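Putative sodium:solute symporter (Proteus mirabilis, PDB 5NV9) imports the sialic acid N-acetylneuraminic acid across the inner membrane, using the sodium gradient to drive uptake with two sodium ions per sugar. Local coordinates at residues 46-57 against 179-190; 93-101 against 421-429. One frame throughout, in Å; residues are numbered along the deposited sequence.

Overall arrangement
Both contacts pair helices of a single LeuT-fold chain. Contact 1 packs helix 47-58 on helix 155-203, its centre about 13 Å from the centre of the chain, beside the two bound sodium ions. Contact 2, whose centre lies about 21 Å out, joins helix 89-102 to helix 415-427 on the cytoplasmic side, away from the ion and sugar sites. The two centres are 25 Å apart and the nearest atoms about 9 Å, so they do not touch. Along the chain the segments alternate: 46-57, 93-101, 179-190, 421-429. Contact 1 carries ligands of both sodium ions and a residue of the sugar pocket; contact 2 joins early and late parts of the chain at the periphery.

Contact 1. Residues 46-57 against 179-190; sequences PGWAAGVSVFAT and IWTDVIQGLLLS. With NA (sodium ion), chain C; NA (sodium ion), chain B.
Ser53 and Asp182 make the polar centre of this crossing: Ser53 OG donates to Asp182 OD2 over 2.7 Å. The bond uses the anti lone pair of OD2, away from OD1, and both oxygens chelate one sodium ion, OD2 at 2.3 Å. Ser342, Ser345 and Ser346 complete this site, Na3. Ser53 OG reaches across because it lies anti to the backbone N (chi1 178°).

A turn later, Ala56 O binds the second sodium ion at 2.1 Å, in the Na2 site shared with Leu59, Ala339, Ser342 and Ser343. Ala56 CB rests 3.8 Å from the CA of Gly186, whose lack of a side chain lets the axes approach to 7.9 Å, at 65°. Alongside, Val52 CG1 packs on Val183 CA at 3.8 Å. In this LeuT fold, helix 47-58 stops and resumes as helix 61-73, and the carbonyls of Ala56 and Leu59 near the break bind sodium.

Towards the other end Trp180 bends back over the contact: Ala49 CB sits over its six-membered ring, 3.9 Å from the centroid, while its edge meets the face of Trp48 in an offset T-shaped pair, planes at 70°. Phe55 CE2 lies 3.6 Å from Ser190 OG, and its ring also touches the bound sialic acid.

Further out, Thr57 OG1 and N grip Ser53 O from opposite faces of its plane. Thr57 OG1 also hydrogen-bonds Ser346 OG, tying helix 47-58 to a sodium ligand.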
loop_
_atom_site.group_PDB
_atom_site.type_symbol
_atom_site.label_atom_id
_atom_site.label_comp_id
_atom_site.label_asym_id
_atom_site.label_seq_id
_atom_site.Cartn_x
_atom_site.Cartn_y
_atom_site.Cartn_z
ATOM N N PRO A 46 -12.984 -5.622 -15.365
ATOM C CA PRO A 46 -12.269 -6.886 -15.682
ATOM C C PRO A 46 -11.084 -7.164 -14.812
ATOM O O PRO A 46 -10.508 -6.227 -14.180
ATOM C CB PRO A 46 -11.715 -6.645 -17.108
ATOM C CG PRO A 46 -11.695 -5.170 -17.266
ATOM C CD PRO A 46 -12.743 -4.568 -16.350
ATOM N N GLY A 47 -10.653 -8.433 -14.855
ATOM C CA GLY A 47 -9.564 -8.921 -14.059
ATOM C C GLY A 47 -8.276 -8.183 -14.263
ATOM O O GLY A 47 -7.640 -7.780 -13.303
ATOM N N TRP A 48 -7.861 -8.020 -15.512
ATOM C CA TRP A 48 -6.604 -7.339 -15.771
ATOM C C TRP A 48 -6.599 -5.964 -15.138
ATOM O O TRP A 48 -5.606 -5.577 -14.574
ATOM C CB TRP A 48 -6.290 -7.263 -17.252
ATOM C CG TRP A 48 -7.113 -6.263 -18.078
ATOM C CD1 TRP A 48 -8.239 -6.522 -18.799
ATOM C CD2 TRP A 48 -6.794 -4.886 -18.289
ATOM N NE1 TRP A 48 -8.688 -5.354 -19.419
ATOM C CE2 TRP A 48 -7.803 -4.341 -19.133
ATOM C CE3 TRP A 48 -5.744 -4.054 -17.847
ATOM C CZ2 TRP A 48 -7.814 -2.988 -19.529
ATOM C CZ3 TRP A 48 -5.761 -2.698 -18.253
ATOM C CH2 TRP A 48 -6.800 -2.184 -19.072
ATOM N N ALA A 49 -7.693 -5.199 -15.254
ATOM C CA ALA A 49 -7.748 -3.841 -14.673
ATOM C C ALA A 49 -7.673 -3.821 -13.110
ATOM O O ALA A 49 -6.949 -2.964 -12.440
ATOM C CB ALA A 49 -9.021 -3.148 -15.141
ATOM N N ALA A 50 -8.428 -4.728 -12.517
ATOM C CA ALA A 50 -8.367 -4.908 -11.038
ATOM C C ALA A 50 -6.954 -5.315 -10.590
ATOM O O ALA A 50 -6.479 -4.865 -9.565
ATOM C CB ALA A 50 -9.400 -5.896 -10.568
ATOM N N GLY A 51 -6.260 -6.113 -11.382
ATOM C CA GLY A 51 -4.886 -6.531 -11.031
ATOM C C GLY A 51 -3.841 -5.446 -11.111
ATOM O O GLY A 51 -2.960 -5.371 -10.273
ATOM N N VAL A 52 -3.933 -4.585 -12.132
ATOM C CA VAL A 52 -3.109 -3.375 -12.173
ATOM C C VAL A 52 -3.435 -2.400 -11.003
ATOM O O VAL A 52 -2.579 -1.647 -10.465
ATOM C CB VAL A 52 -3.236 -2.612 -13.544
ATOM C CG1 VAL A 52 -2.280 -1.408 -13.521
ATOM C CG2 VAL A 52 -2.832 -3.558 -14.715
ATOM N N SER A 53 -4.684 -2.349 -10.669
ATOM C CA SER A 53 -5.151 -1.495 -9.573
ATOM C C SER A 53 -4.612 -1.975 -8.207
ATOM O O SER A 53 -4.340 -1.139 -7.319
ATOM C CB SER A 53 -6.704 -1.464 -9.523
ATOM O OG SER A 53 -7.131 -0.675 -8.416
ATOM N N VAL A 54 -4.455 -3.296 -8.066
ATOM C CA VAL A 54 -3.915 -3.890 -6.807
ATOM C C VAL A 54 -2.449 -3.464 -6.707
ATOM O O VAL A 54 -2.025 -3.016 -5.692
ATOM C CB VAL A 54 -3.942 -5.457 -6.802
ATOM C CG1 VAL A 54 -3.061 -6.003 -5.692
ATOM C CG2 VAL A 54 -5.331 -6.017 -6.662
ATOM N N PHE A 55 -1.686 -3.610 -7.801
ATOM C CA PHE A 55 -0.252 -3.208 -7.846
ATOM C C PHE A 55 -0.100 -1.718 -7.520
ATOM O O PHE A 55 0.750 -1.345 -6.712
ATOM C CB PHE A 55 0.382 -3.586 -9.203
ATOM C CG PHE A 55 1.850 -3.217 -9.348
ATOM C CD1 PHE A 55 2.813 -3.916 -8.657
ATOM C CD2 PHE A 55 2.263 -2.193 -10.225
ATOM C CE1 PHE A 55 4.148 -3.598 -8.785
ATOM C CE2 PHE A 55 3.600 -1.873 -10.353
ATOM C CZ PHE A 55 4.541 -2.584 -9.643
ATOM N N ALA A 56 -0.949 -0.870 -8.116
ATOM C CA ALA A 56 -0.841 0.600 -7.947
ATOM C C ALA A 56 -1.315 1.054 -6.555
ATOM O O ALA A 56 -0.780 1.998 -6.014
ATOM C CB ALA A 56 -1.596 1.351 -9.027
ATOM N N THR A 57 -2.275 0.358 -5.991
ATOM C CA THR A 57 -2.742 0.538 -4.587
ATOM C C THR A 57 -1.564 0.251 -3.637
ATOM O O THR A 57 -1.294 1.045 -2.789
ATOM C CB THR A 57 -3.983 -0.366 -4.281
ATOM O OG1 THR A 57 -5.120 0.057 -5.051
ATOM C CG2 THR A 57 -4.409 -0.404 -2.744
ATOM N N ILE A 179 -10.246 2.615 -9.727
ATOM C CA ILE A 179 -9.548 1.525 -10.389
ATOM C C ILE A 179 -9.006 1.984 -11.765
ATOM O O ILE A 179 -7.842 1.769 -12.116
ATOM C CB ILE A 179 -10.472 0.349 -10.520
ATOM C CG1 ILE A 179 -10.566 -0.359 -9.162
ATOM C CG2 ILE A 179 -10.003 -0.604 -11.631
ATOM C CD1 ILE A 179 -11.667 -1.416 -9.123
ATOM N N TRP A 180 -9.823 2.664 -12.529
ATOM C CA TRP A 180 -9.345 3.091 -13.867
ATOM C C TRP A 180 -8.266 4.192 -13.850
ATOM O O TRP A 180 -7.310 4.079 -14.626
ATOM C CB TRP A 180 -10.504 3.413 -14.747
ATOM C CG TRP A 180 -11.283 2.198 -15.172
ATOM C CD1 TRP A 180 -12.563 1.921 -14.825
ATOM C CD2 TRP A 180 -10.859 1.107 -16.015
ATOM N NE1 TRP A 180 -12.962 0.745 -15.372
ATOM C CE2 TRP A 180 -11.947 0.220 -16.111
ATOM C CE3 TRP A 180 -9.691 0.810 -16.709
ATOM C CZ2 TRP A 180 -11.899 -0.943 -16.849
ATOM C CZ3 TRP A 180 -9.651 -0.333 -17.447
ATOM C CH2 TRP A 180 -10.738 -1.180 -17.538
ATOM N N THR A 181 -8.343 5.164 -12.936
ATOM C CA THR A 181 -7.174 5.973 -12.601
ATOM C C THR A 181 -5.909 5.200 -12.145
ATOM O O THR A 181 -4.783 5.563 -12.544
ATOM C CB THR A 181 -7.470 7.098 -11.567
ATOM O OG1 THR A 181 -7.979 6.535 -10.371
ATOM C CG2 THR A 181 -8.471 8.121 -12.131
ATOM N N ASP A 182 -6.100 4.189 -11.278
ATOM C CA ASP A 182 -5.036 3.291 -10.858
ATOM C C ASP A 182 -4.355 2.586 -12.027
ATOM O O ASP A 182 -3.156 2.378 -11.968
ATOM C CB ASP A 182 -5.467 2.162 -9.887
ATOM C CG ASP A 182 -5.705 2.617 -8.476
ATOM O OD1 ASP A 182 -5.370 3.760 -8.127
ATOM O OD2 ASP A 182 -6.284 1.800 -7.671
ATOM N N VAL A 183 -5.108 2.221 -13.059
ATOM C CA VAL A 183 -4.566 1.500 -14.216
ATOM C C VAL A 183 -3.624 2.418 -14.950
ATOM O O VAL A 183 -2.510 2.019 -15.348
ATOM C CB VAL A 183 -5.672 0.986 -15.174
ATOM C CG1 VAL A 183 -5.120 0.437 -16.493
ATOM C CG2 VAL A 183 -6.541 -0.064 -14.504
ATOM N N ILE A 184 -4.033 3.667 -15.098
ATOM C CA ILE A 184 -3.215 4.646 -15.831
ATOM C C ILE A 184 -1.989 4.947 -14.961
ATOM O O ILE A 184 -0.858 5.046 -15.458
ATOM C CB ILE A 184 -3.996 5.968 -16.101
ATOM C CG1 ILE A 184 -5.209 5.724 -17.023
ATOM C CG2 ILE A 184 -3.072 7.052 -16.687
ATOM C CD1 ILE A 184 -6.253 6.836 -16.941
ATOM N N GLN A 185 -2.235 5.131 -13.655
ATOM C CA GLN A 185 -1.152 5.533 -12.752
ATOM C C GLN A 185 -0.204 4.400 -12.564
ATOM O O GLN A 185 0.972 4.643 -12.493
ATOM C CB GLN A 185 -1.675 6.014 -11.408
ATOM C CG GLN A 185 -2.489 7.286 -11.534
ATOM C CD GLN A 185 -3.398 7.512 -10.391
ATOM O OE1 GLN A 185 -3.874 6.554 -9.740
ATOM N NE2 GLN A 185 -3.570 8.810 -10.036
ATOM N N GLY A 186 -0.729 3.174 -12.512
ATOM C CA GLY A 186 0.078 1.968 -12.400
ATOM C C GLY A 186 1.041 1.748 -13.561
ATOM O O GLY A 186 2.222 1.346 -13.393
ATOM N N LEU A 187 0.532 2.018 -14.743
ATOM C CA LEU A 187 1.317 1.807 -15.932
ATOM C C LEU A 187 2.258 2.987 -16.112
ATOM O O LEU A 187 3.335 2.815 -16.609
ATOM C CB LEU A 187 0.431 1.569 -17.140
ATOM C CG LEU A 187 -0.445 0.343 -16.973
ATOM C CD1 LEU A 187 -1.462 0.276 -18.083
ATOM C CD2 LEU A 187 0.366 -0.938 -16.949
ATOM N N LEU A 188 1.854 4.170 -15.676
ATOM C CA LEU A 188 2.704 5.352 -15.751
ATOM C C LEU A 188 3.919 5.260 -14.828
ATOM O O LEU A 188 4.997 5.572 -15.224
ATOM C CB LEU A 188 1.849 6.629 -15.429
ATOM C CG LEU A 188 2.595 7.960 -15.445
ATOM C CD1 LEU A 188 3.208 8.192 -16.844
ATOM C CD2 LEU A 188 1.687 9.141 -15.097
ATOM N N LEU A 189 3.737 4.846 -13.575
ATOM C CA LEU A 189 4.854 4.691 -12.683
ATOM C C LEU A 189 5.764 3.556 -13.139
ATOM O O LEU A 189 6.969 3.650 -12.971
ATOM C CB LEU A 189 4.401 4.535 -11.218
ATOM C CG LEU A 189 3.729 3.229 -10.831
ATOM C CD1 LEU A 189 4.817 2.143 -10.577
ATOM C CD2 LEU A 189 2.831 3.360 -9.646
ATOM N N SER A 190 5.200 2.502 -13.721
ATOM C CA SER A 190 5.992 1.345 -14.240
ATOM C C SER A 190 6.876 1.747 -15.413
ATOM O O SER A 190 8.068 1.515 -15.403
ATOM C CB SER A 190 5.060 0.201 -14.634
ATOM O OG SER A 190 4.413 -0.371 -13.504
HETATM NA NA NA C . -6.239 3.585 -6.168
HETATM NA NA NA B . 0.272 3.817 -5.566
#

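Contact 2. Residues 93-101 against 421-429; sequences FYFYIPFFR and LFMLGIFVK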
loop_
_atom_site.group_PDB
_atom_site.type_symbol
_atom_site.label_atom_id
_atom_site.label_comp_id
_atom_site.label_asym_id
_atom_site.label_seq_id
_atom_site.Cartn_x
_atom_site.Cartn_y
_atom_site.Cartn_z
ATOM N N PHE A 93 -5.843 -17.140 -3.139
ATOM C CA PHE A 93 -6.850 -17.614 -4.091
ATOM C C PHE A 93 -7.621 -18.830 -3.590
ATOM O O PHE A 93 -8.834 -18.853 -3.654
ATOM C CB PHE A 93 -6.205 -17.900 -5.459
ATOM C CG PHE A 93 -7.192 -18.216 -6.535
ATOM C CD1 PHE A 93 -7.997 -17.213 -7.057
ATOM C CD2 PHE A 93 -7.326 -19.517 -7.006
ATOM C CE1 PHE A 93 -8.923 -17.481 -8.052
ATOM C CE2 PHE A 93 -8.241 -19.816 -8.022
ATOM C CZ PHE A 93 -9.061 -18.793 -8.533
ATOM N N TYR A 94 -6.924 -19.853 -3.139
ATOM C CA TYR A 94 -7.564 -21.074 -2.757
ATOM C C TYR A 94 -8.254 -21.014 -1.415
ATOM O O TYR A 94 -9.318 -21.590 -1.274
ATOM C CB TYR A 94 -6.571 -22.241 -2.800
ATOM C CG TYR A 94 -6.215 -22.587 -4.224
ATOM C CD1 TYR A 94 -7.234 -22.881 -5.165
ATOM C CD2 TYR A 94 -4.884 -22.630 -4.656
ATOM C CE1 TYR A 94 -6.935 -23.173 -6.489
ATOM C CE2 TYR A 94 -4.570 -22.928 -5.981
ATOM C CZ TYR A 94 -5.600 -23.209 -6.888
ATOM O OH TYR A 94 -5.319 -23.492 -8.213
ATOM N N PHE A 95 -7.702 -20.303 -0.430
ATOM C CA PHE A 95 -8.263 -20.404 0.927
ATOM C C PHE A 95 -9.083 -19.205 1.348
ATOM O O PHE A 95 -9.971 -19.390 2.191
ATOM C CB PHE A 95 -7.165 -20.689 1.930
ATOM C CG PHE A 95 -6.502 -22.009 1.709
ATOM C CD1 PHE A 95 -7.224 -23.181 1.823
ATOM C CD2 PHE A 95 -5.157 -22.093 1.394
ATOM C CE1 PHE A 95 -6.624 -24.417 1.595
ATOM C CE2 PHE A 95 -4.542 -23.317 1.209
ATOM C CZ PHE A 95 -5.285 -24.484 1.286
ATOM N N TYR A 96 -8.791 -17.997 0.816
ATOM C CA TYR A 96 -9.419 -16.745 1.343
ATOM C C TYR A 96 -10.502 -16.260 0.412
ATOM O O TYR A 96 -11.623 -16.087 0.818
ATOM C CB TYR A 96 -8.375 -15.650 1.577
ATOM C CG TYR A 96 -7.416 -15.857 2.770
ATOM C CD1 TYR A 96 -6.369 -16.737 2.713
ATOM C CD2 TYR A 96 -7.570 -15.104 3.939
ATOM C CE1 TYR A 96 -5.494 -16.938 3.801
ATOM C CE2 TYR A 96 -6.699 -15.247 5.029
ATOM C CZ TYR A 96 -5.681 -16.187 4.966
ATOM O OH TYR A 96 -4.868 -16.292 6.071
ATOM N N ILE A 97 -10.162 -16.079 -0.874
ATOM C CA ILE A 97 -11.076 -15.431 -1.879
ATOM C C ILE A 97 -12.492 -16.053 -2.012
ATOM O O ILE A 97 -13.504 -15.287 -2.031
ATOM C CB ILE A 97 -10.377 -15.216 -3.235
ATOM C CG1 ILE A 97 -9.448 -14.002 -3.090
ATOM C CG2 ILE A 97 -11.374 -15.045 -4.368
ATOM C CD1 ILE A 97 -8.502 -13.777 -4.262
ATOM N N PRO A 98 -12.592 -17.380 -1.915
ATOM C CA PRO A 98 -13.949 -17.977 -1.918
ATOM C C PRO A 98 -14.867 -17.507 -0.801
ATOM O O PRO A 98 -16.061 -17.308 -1.054
ATOM C CB PRO A 98 -13.684 -19.493 -1.853
ATOM C CG PRO A 98 -12.290 -19.656 -2.373
ATOM C CD PRO A 98 -11.544 -18.422 -1.904
ATOM N N PHE A 99 -14.337 -17.284 0.403
ATOM C CA PHE A 99 -15.176 -16.746 1.492
ATOM C C PHE A 99 -15.608 -15.343 1.212
ATOM O O PHE A 99 -16.794 -15.007 1.351
ATOM C CB PHE A 99 -14.470 -16.820 2.850
ATOM C CG PHE A 99 -14.398 -18.226 3.387
ATOM C CD1 PHE A 99 -13.385 -19.065 3.020
ATOM C CD2 PHE A 99 -15.384 -18.702 4.253
ATOM C CE1 PHE A 99 -13.356 -20.352 3.486
ATOM C CE2 PHE A 99 -15.338 -19.991 4.725
ATOM C CZ PHE A 99 -14.327 -20.822 4.329
ATOM N N PHE A 100 -14.650 -14.537 0.761
ATOM C CA PHE A 100 -14.892 -13.132 0.489
ATOM C C PHE A 100 -15.954 -12.999 -0.619
ATOM O O PHE A 100 -16.854 -12.151 -0.527
ATOM C CB PHE A 100 -13.584 -12.397 0.052
ATOM C CG PHE A 100 -12.567 -12.163 1.170
ATOM C CD1 PHE A 100 -12.946 -11.689 2.421
ATOM C CD2 PHE A 100 -11.215 -12.379 0.957
ATOM C CE1 PHE A 100 -11.977 -11.463 3.441
ATOM C CE2 PHE A 100 -10.259 -12.163 1.962
ATOM C CZ PHE A 100 -10.629 -11.691 3.201
ATOM N N ARG A 101 -15.826 -13.783 -1.676
ATOM C CA ARG A 101 -16.747 -13.697 -2.757
ATOM C C ARG A 101 -18.124 -14.218 -2.386
ATOM O O ARG A 101 -19.107 -13.589 -2.738
ATOM C CB ARG A 101 -16.224 -14.418 -3.992
ATOM C CG ARG A 101 -15.126 -13.562 -4.623
ATOM C CD ARG A 101 -14.585 -14.137 -5.911
ATOM N NE ARG A 101 -15.581 -14.028 -6.977
ATOM C CZ ARG A 101 -15.888 -12.933 -7.678
ATOM N NH1 ARG A 101 -15.300 -11.742 -7.465
ATOM N NH2 ARG A 101 -16.809 -13.045 -8.584
ATOM N N LEU A 421 -6.155 -12.782 13.129
ATOM C CA LEU A 421 -7.548 -13.101 13.179
ATOM C C LEU A 421 -8.014 -13.818 11.938
ATOM O O LEU A 421 -8.775 -14.757 12.082
ATOM C CB LEU A 421 -8.410 -11.876 13.428
ATOM C CG LEU A 421 -8.380 -11.278 14.844
ATOM C CD1 LEU A 421 -8.968 -9.861 14.880
ATOM C CD2 LEU A 421 -9.148 -12.147 15.821
ATOM N N PHE A 422 -7.595 -13.361 10.737
ATOM C CA PHE A 422 -7.916 -14.030 9.501
ATOM C C PHE A 422 -7.278 -15.405 9.393
ATOM O O PHE A 422 -7.915 -16.350 8.911
ATOM C CB PHE A 422 -7.603 -13.155 8.198
ATOM C CG PHE A 422 -8.570 -12.004 7.987
ATOM C CD1 PHE A 422 -8.385 -10.814 8.613
ATOM C CD2 PHE A 422 -9.690 -12.149 7.190
ATOM C CE1 PHE A 422 -9.286 -9.762 8.444
ATOM C CE2 PHE A 422 -10.577 -11.119 6.997
ATOM C CZ PHE A 422 -10.378 -9.923 7.634
HETATM N N MSE A 423 -6.019 -15.519 9.772
HETATM C CA MSE A 423 -5.311 -16.817 9.711
HETATM C C MSE A 423 -5.970 -17.816 10.616
HETATM O O MSE A 423 -6.219 -18.964 10.246
HETATM C CB MSE A 423 -3.851 -16.672 10.155
HETATM C CG MSE A 423 -3.044 -15.791 9.219
HETATM SE SE MSE A 423 -1.148 -15.674 9.754
HETATM C CE MSE A 423 -0.859 -17.578 9.488
ATOM N N LEU A 424 -6.344 -17.343 11.785
ATOM C CA LEU A 424 -7.022 -18.187 12.819
ATOM C C LEU A 424 -8.396 -18.667 12.340
ATOM O O LEU A 424 -8.694 -19.842 12.361
ATOM C CB LEU A 424 -7.169 -17.386 14.110
ATOM C CG LEU A 424 -7.849 -18.120 15.278
ATOM C CD1 LEU A 424 -6.901 -19.150 15.799
ATOM C CD2 LEU A 424 -8.279 -17.176 16.375
ATOM N N GLY A 425 -9.210 -17.736 11.826
ATOM C CA GLY A 425 -10.519 -18.117 11.303
ATOM C C GLY A 425 -10.426 -19.073 10.136
ATOM O O GLY A 425 -11.216 -20.015 10.011
ATOM N N ILE A 426 -9.495 -18.791 9.238
ATOM C CA ILE A 426 -9.410 -19.527 7.990
ATOM C C ILE A 426 -8.789 -20.889 8.240
ATOM O O ILE A 426 -9.224 -21.849 7.670
ATOM C CB ILE A 426 -8.667 -18.707 6.856
ATOM C CG1 ILE A 426 -9.504 -17.501 6.359
ATOM C CG2 ILE A 426 -8.262 -19.592 5.667
ATOM C CD1 ILE A 426 -10.803 -17.813 5.628
ATOM N N PHE A 427 -7.795 -20.996 9.096
ATOM C CA PHE A 427 -7.061 -22.268 9.205
ATOM C C PHE A 427 -7.289 -23.116 10.458
ATOM O O PHE A 427 -6.855 -24.251 10.501
ATOM C CB PHE A 427 -5.572 -22.002 9.024
ATOM C CG PHE A 427 -5.243 -21.501 7.635
ATOM C CD1 PHE A 427 -5.336 -22.357 6.559
ATOM C CD2 PHE A 427 -4.925 -20.158 7.412
ATOM C CE1 PHE A 427 -5.052 -21.916 5.265
ATOM C CE2 PHE A 427 -4.614 -19.716 6.131
ATOM C CZ PHE A 427 -4.677 -20.593 5.052
ATOM N N VAL A 428 -7.960 -22.573 11.465
ATOM C CA VAL A 428 -8.135 -23.275 12.726
ATOM C C VAL A 428 -9.614 -23.444 12.972
ATOM O O VAL A 428 -10.282 -22.545 13.500
ATOM C CB VAL A 428 -7.486 -22.467 13.826
ATOM C CG1 VAL A 428 -7.560 -23.215 15.114
ATOM C CG2 VAL A 428 -6.039 -22.168 13.452
ATOM N N LYS A 429 -10.152 -24.578 12.543
ATOM C CA LYS A 429 -11.605 -24.819 12.598
ATOM C C LYS A 429 -12.193 -24.658 14.015
ATOM O O LYS A 429 -13.328 -24.214 14.193
ATOM C CB LYS A 429 -11.929 -26.224 12.057
ATOM C CG LYS A 429 -13.422 -26.570 12.110
ATOM C CD LYS A 429 -13.777 -27.855 11.341
ATOM C CE LYS A 429 -15.221 -28.315 11.625
ATOM N NZ LYS A 429 -16.214 -27.505 10.879
#
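Tyr96 fits as a knob against helix 421-427, among Phe422, Met423 (a selenomethionine), Ile426 and Phe427, and has the largest share of the buried surface. With CG anti to its own carbonyl carbon (chi1 -72°), the ring reaches out from the helix until OH comes 3.4 Å from Phe427 CE2, at the edge of that ring. Phe422 CB meets the Tyr96 ring at its edge, near the plane, CE2 to CB 3.9 Å.

Ile426 covers one face of the tyrosine: its CG1 stands 4.2 Å from the Tyr96 ring centroid, 25° off the normal, a CH-pi contact. Its two methyls turn to different neighbours, CG2 to Phe95 CB at 4.0 Å and CD1 to Phe99 CD1 at 3.9 Å. This is a single knob in a hole between nearly perpendicular helices on the cytoplasmic side of the LeuT fold, where helix 89-102 lies across the end of transmembrane helix 415-427.

Phe427 completes an aromatic cluster with Phe95 and Tyr96. Its edge points at the face of Phe95 in a T-shaped pair, centroids 5.4 Å apart, while Ile426 CG2 of its own helix sits over the centre of its ring. Further along, Phe422 CE2 approaches the edge of Phe100, 3.8 Å from CE1. Helix 110-115 also touches segment 421-429: Leu112 meets Phe422, Tyr111 meets Ile426, and Arg115 NE hydrogen-bonds Gly425 O.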